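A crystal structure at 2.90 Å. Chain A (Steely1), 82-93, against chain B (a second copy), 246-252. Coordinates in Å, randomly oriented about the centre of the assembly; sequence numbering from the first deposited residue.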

# COMPACT_ATOMS: atom_id res chain seq x y z
N GLU A 82 -8.55 15.23 21.01
CA GLU A 82 -8.07 15.26 19.64
C GLU A 82 -8.91 14.32 18.79
O GLU A 82 -9.58 13.44 19.31
N THR A 83 -8.87 14.51 17.48
CA THR A 83 -9.63 13.69 16.56
C THR A 83 -8.68 13.11 15.51
O THR A 83 -7.49 13.43 15.51
N ILE A 84 -9.20 12.29 14.61
CA ILE A 84 -8.38 11.69 13.57
C ILE A 84 -7.78 12.79 12.69
O ILE A 84 -6.72 12.60 12.10
N THR A 85 -8.45 13.93 12.63
CA THR A 85 -7.94 15.03 11.82
C THR A 85 -6.67 15.55 12.44
O THR A 85 -5.71 15.83 11.73
N ASP A 86 -6.66 15.66 13.76
CA ASP A 86 -5.49 16.18 14.46
C ASP A 86 -4.23 15.36 14.28
O ASP A 86 -3.24 15.82 13.71
N VAL A 87 -4.28 14.13 14.78
CA VAL A 87 -3.14 13.24 14.69
C VAL A 87 -2.62 13.00 13.26
O VAL A 87 -1.40 12.92 13.04
N ASN A 88 -3.53 12.88 12.30
CA ASN A 88 -3.14 12.63 10.93
C ASN A 88 -2.53 13.87 10.28
O ASN A 88 -1.63 13.76 9.46
N ASN A 89 -3.04 15.05 10.64
CA ASN A 89 -2.49 16.28 10.10
C ASN A 89 -1.08 16.42 10.67
O ASN A 89 -0.15 16.80 9.96
N GLN A 90 -0.94 16.10 11.95
CA GLN A 90 0.36 16.16 12.61
C GLN A 90 1.30 15.18 11.93
O GLN A 90 2.44 15.51 11.61
N PHE A 91 0.81 13.96 11.70
CA PHE A 91 1.56 12.90 11.03
C PHE A 91 2.12 13.42 9.71
O PHE A 91 3.34 13.45 9.49
N LYS A 92 1.21 13.85 8.84
CA LYS A 92 1.56 14.41 7.53
C LYS A 92 2.67 15.45 7.67
O LYS A 92 3.60 15.51 6.86
N LYS A 93 2.56 16.27 8.70
CA LYS A 93 3.52 17.33 8.95
C LYS A 93 4.86 16.85 9.51
O LYS A 93 5.83 17.59 9.50
N TRP B 246 -7.28 14.37 -1.18
CA TRP B 246 -8.05 13.28 -0.62
C TRP B 246 -7.56 13.21 0.83
O TRP B 246 -6.74 12.37 1.18
N ASP B 247 -8.03 14.14 1.66
CA ASP B 247 -7.59 14.22 3.06
C ASP B 247 -8.45 13.47 4.06
O ASP B 247 -9.67 13.55 4.03
N LEU B 248 -7.78 12.77 4.96
CA LEU B 248 -8.47 12.02 6.02
C LEU B 248 -8.86 12.97 7.15
O LEU B 248 -8.00 13.49 7.86
N GLU B 249 -10.15 13.18 7.33
CA GLU B 249 -10.61 14.08 8.38
C GLU B 249 -11.81 13.49 9.08
O GLU B 249 -12.56 12.72 8.49
N LYS B 250 -12.00 13.87 10.34
CA LYS B 250 -13.11 13.36 11.15
C LYS B 250 -14.47 13.27 10.46
O LYS B 250 -15.21 12.30 10.68
N GLU B 251 -14.81 14.25 9.64
CA GLU B 251 -16.08 14.26 8.93
C GLU B 251 -16.08 13.26 7.78
O GLU B 251 -17.14 12.79 7.34
N GLY B 252 -14.89 12.96 7.27
CA GLY B 252 -14.76 12.03 6.17
C GLY B 252 -13.61 12.45 5.28
O GLY B 252 -12.87 13.37 5.62

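What does the start of the chain B stretch offer the helix A:84-93? B:Trp246 stays out of reach of the helix, and contact begins at B:Asp247. Its CA-to-CB bond points sideways, but with chi1 m the carboxylate comes nearer, and B:Asp247 OD1 lies 3.1 Å from A:Lys92 NZ in a hydrogen-bonded salt bridge. A:Lys92 points toward chain B and reaches across with chi1 and chi2 between wells, chi3 p and chi4 t. This charge pair lies at one end of the contact.

How does B:Leu248 fill the middle? It points toward the helix in a t, p rotamer and gives up more surface to the other stretch than any other residue here. Its CD2 packs 3.5 Å from CG1 of A:Ile84, a buried side chain that also points toward its partner, with chi1 t and chi2 p. Farther along the helix, A:Asn88, with chi1 t, brings ND2 to 3.6 Å from B:Leu248 CB.

What satisfies the backbone of B:Leu248, which no helix side chain bonds directly? Two waters do. Water 1 donates to B:Leu248 O at 2.7 Å and to A:Asn89 OD1 at 2.6 Å, while accepting from A:Asn88 ND2 and A:Lys92 NZ, each 2.8 Å from its oxygen. Water 2 accepts from B:Leu248 N at 2.9 Å and from A:Lys92 NZ at 3.0 Å, with a weak bond from A:Asn88 ND2 at 3.4 Å. A:Lys92 NZ therefore serves both waters as well as the carboxylate.

How close do the backbones come at B:Glu249 and B:Lys250? The CA atoms of A:Thr85 and B:Glu249 are 4.5 Å apart, with the A:Thr85 side chain, chi1 m, beside the turn. B:Glu249 points away overall, yet its CB touches A:Thr85 OG1 at 3.5 Å. Next along, B:Lys250 N donates to A:Thr85 OG1 at 2.8 Å and a nearly straight 168°. A:Ile84 CG2 lies 3.3 Å from B:Lys250 N and 3.9 Å from B:Lys250 CB.

Where does the long B:Lys250 side chain go? Pointing sideways with chi1 p, it runs past the helix start, its CG 3.4 Å from A:Thr85 OG1 and its CD 3.8 Å from A:Thr83 OG1. A:Thr83 OG1 caps the helix, accepting from A:Thr85 N at 3.3 Å. B:Lys250 NZ forms a salt bridge with B:Glu251 OE1 at 3.1 Å, its hydrogen bond weak. B:Gly252 ends the type I turn without touching the helix.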

# COMPACT_ATOMS: atom_id res chain seq x y z
CB GLU A 82 -6.60 14.83 19.61
CG GLU A 82 -5.70 15.81 20.33
CD GLU A 82 -4.27 15.31 20.43
OE1 GLU A 82 -3.34 16.13 20.26
OE2 GLU A 82 -4.09 14.09 20.68
CB THR A 83 -10.72 14.53 15.87
OG1 THR A 83 -10.11 15.49 14.99
CG2 THR A 83 -11.53 15.28 16.91
CB ILE A 84 -9.22 10.74 12.68
CG1 ILE A 84 -8.34 10.09 11.60
CG2 ILE A 84 -10.38 11.49 12.05
CD1 ILE A 84 -7.31 9.13 12.14
CB THR A 85 -8.95 16.22 11.72
OG1 THR A 85 -10.18 15.77 11.15
CG2 THR A 85 -8.37 17.34 10.84
CB ASP A 86 -5.79 16.31 15.95
CG ASP A 86 -6.90 17.29 16.21
OD1 ASP A 86 -7.95 16.86 16.71
OD2 ASP A 86 -6.71 18.48 15.91
CB VAL A 87 -3.49 11.89 15.33
CG1 VAL A 87 -3.38 11.99 16.84
CG2 VAL A 87 -4.91 11.48 14.93
CB ASN A 88 -4.32 12.15 10.10
CG ASN A 88 -3.91 11.61 8.75
OD1 ASN A 88 -3.19 10.61 8.67
ND2 ASN A 88 -4.35 12.26 7.68
CB ASN A 89 -3.36 17.48 10.46
CG ASN A 89 -4.36 17.82 9.37
OD1 ASN A 89 -4.49 17.08 8.39
ND2 ASN A 89 -5.06 18.93 9.52
CB GLN A 90 0.24 15.81 14.10
CG GLN A 90 1.56 15.50 14.80
CD GLN A 90 2.48 16.71 14.98
OE1 GLN A 90 3.65 16.56 15.33
NE2 GLN A 90 1.94 17.90 14.74
CB PHE A 91 0.63 11.70 10.79
CG PHE A 91 1.27 10.54 10.05
CD1 PHE A 91 1.06 10.39 8.69
CD2 PHE A 91 2.02 9.58 10.73
CE1 PHE A 91 1.59 9.29 8.01
CE2 PHE A 91 2.54 8.49 10.06
CZ PHE A 91 2.33 8.34 8.70
CB LYS A 92 0.31 15.06 6.92
CG LYS A 92 0.01 14.64 5.49
CD LYS A 92 -1.44 14.22 5.34
CE LYS A 92 -2.39 15.38 5.59
NZ LYS A 92 -3.81 14.95 5.49
CB LYS A 93 2.85 18.34 9.90
CG LYS A 93 3.66 19.49 10.34
CD LYS A 93 4.30 19.09 11.53
CE LYS A 93 4.55 20.31 12.21
NZ LYS A 93 5.32 19.89 13.29
CB TRP B 246 -7.74 11.95 -1.34
CG TRP B 246 -8.64 10.79 -0.93
CD1 TRP B 246 -8.24 9.58 -0.43
CD2 TRP B 246 -10.06 10.74 -1.05
NE1 TRP B 246 -9.33 8.78 -0.21
CE2 TRP B 246 -10.46 9.45 -0.55
CE3 TRP B 246 -11.06 11.64 -1.45
CZ2 TRP B 246 -11.81 9.04 -0.56
CZ3 TRP B 246 -12.40 11.23 -1.43
CH2 TRP B 246 -12.76 9.95 -0.96
CB ASP B 247 -7.49 15.68 3.50
CG ASP B 247 -6.34 16.43 2.81
OD1 ASP B 247 -5.16 16.02 2.93
OD2 ASP B 247 -6.61 17.44 2.15
CB LEU B 248 -7.55 10.94 6.58
CG LEU B 248 -8.09 10.19 7.81
CD1 LEU B 248 -9.18 9.17 7.41
CD2 LEU B 248 -6.93 9.46 8.47
CB GLU B 249 -10.94 15.45 7.79
CG GLU B 249 -9.70 16.16 7.23
CD GLU B 249 -10.00 17.48 6.54
OE1 GLU B 249 -11.16 17.69 6.10
OE2 GLU B 249 -9.05 18.30 6.43
CB LYS B 250 -13.22 14.17 12.44
CG LYS B 250 -13.41 15.66 12.29
CD LYS B 250 -13.52 16.33 13.66
CE LYS B 250 -13.75 17.83 13.51
NZ LYS B 250 -12.71 18.41 12.62
CB GLU B 251 -16.38 15.66 8.37
CG GLU B 251 -16.46 16.77 9.40
CD GLU B 251 -15.10 17.30 9.81
OE1 GLU B 251 -15.07 18.22 10.65
OE2 GLU B 251 -14.06 16.82 9.30
O HOH W 1 -5.58 14.78 7.69
O HOH W 2 -4.96 12.43 4.30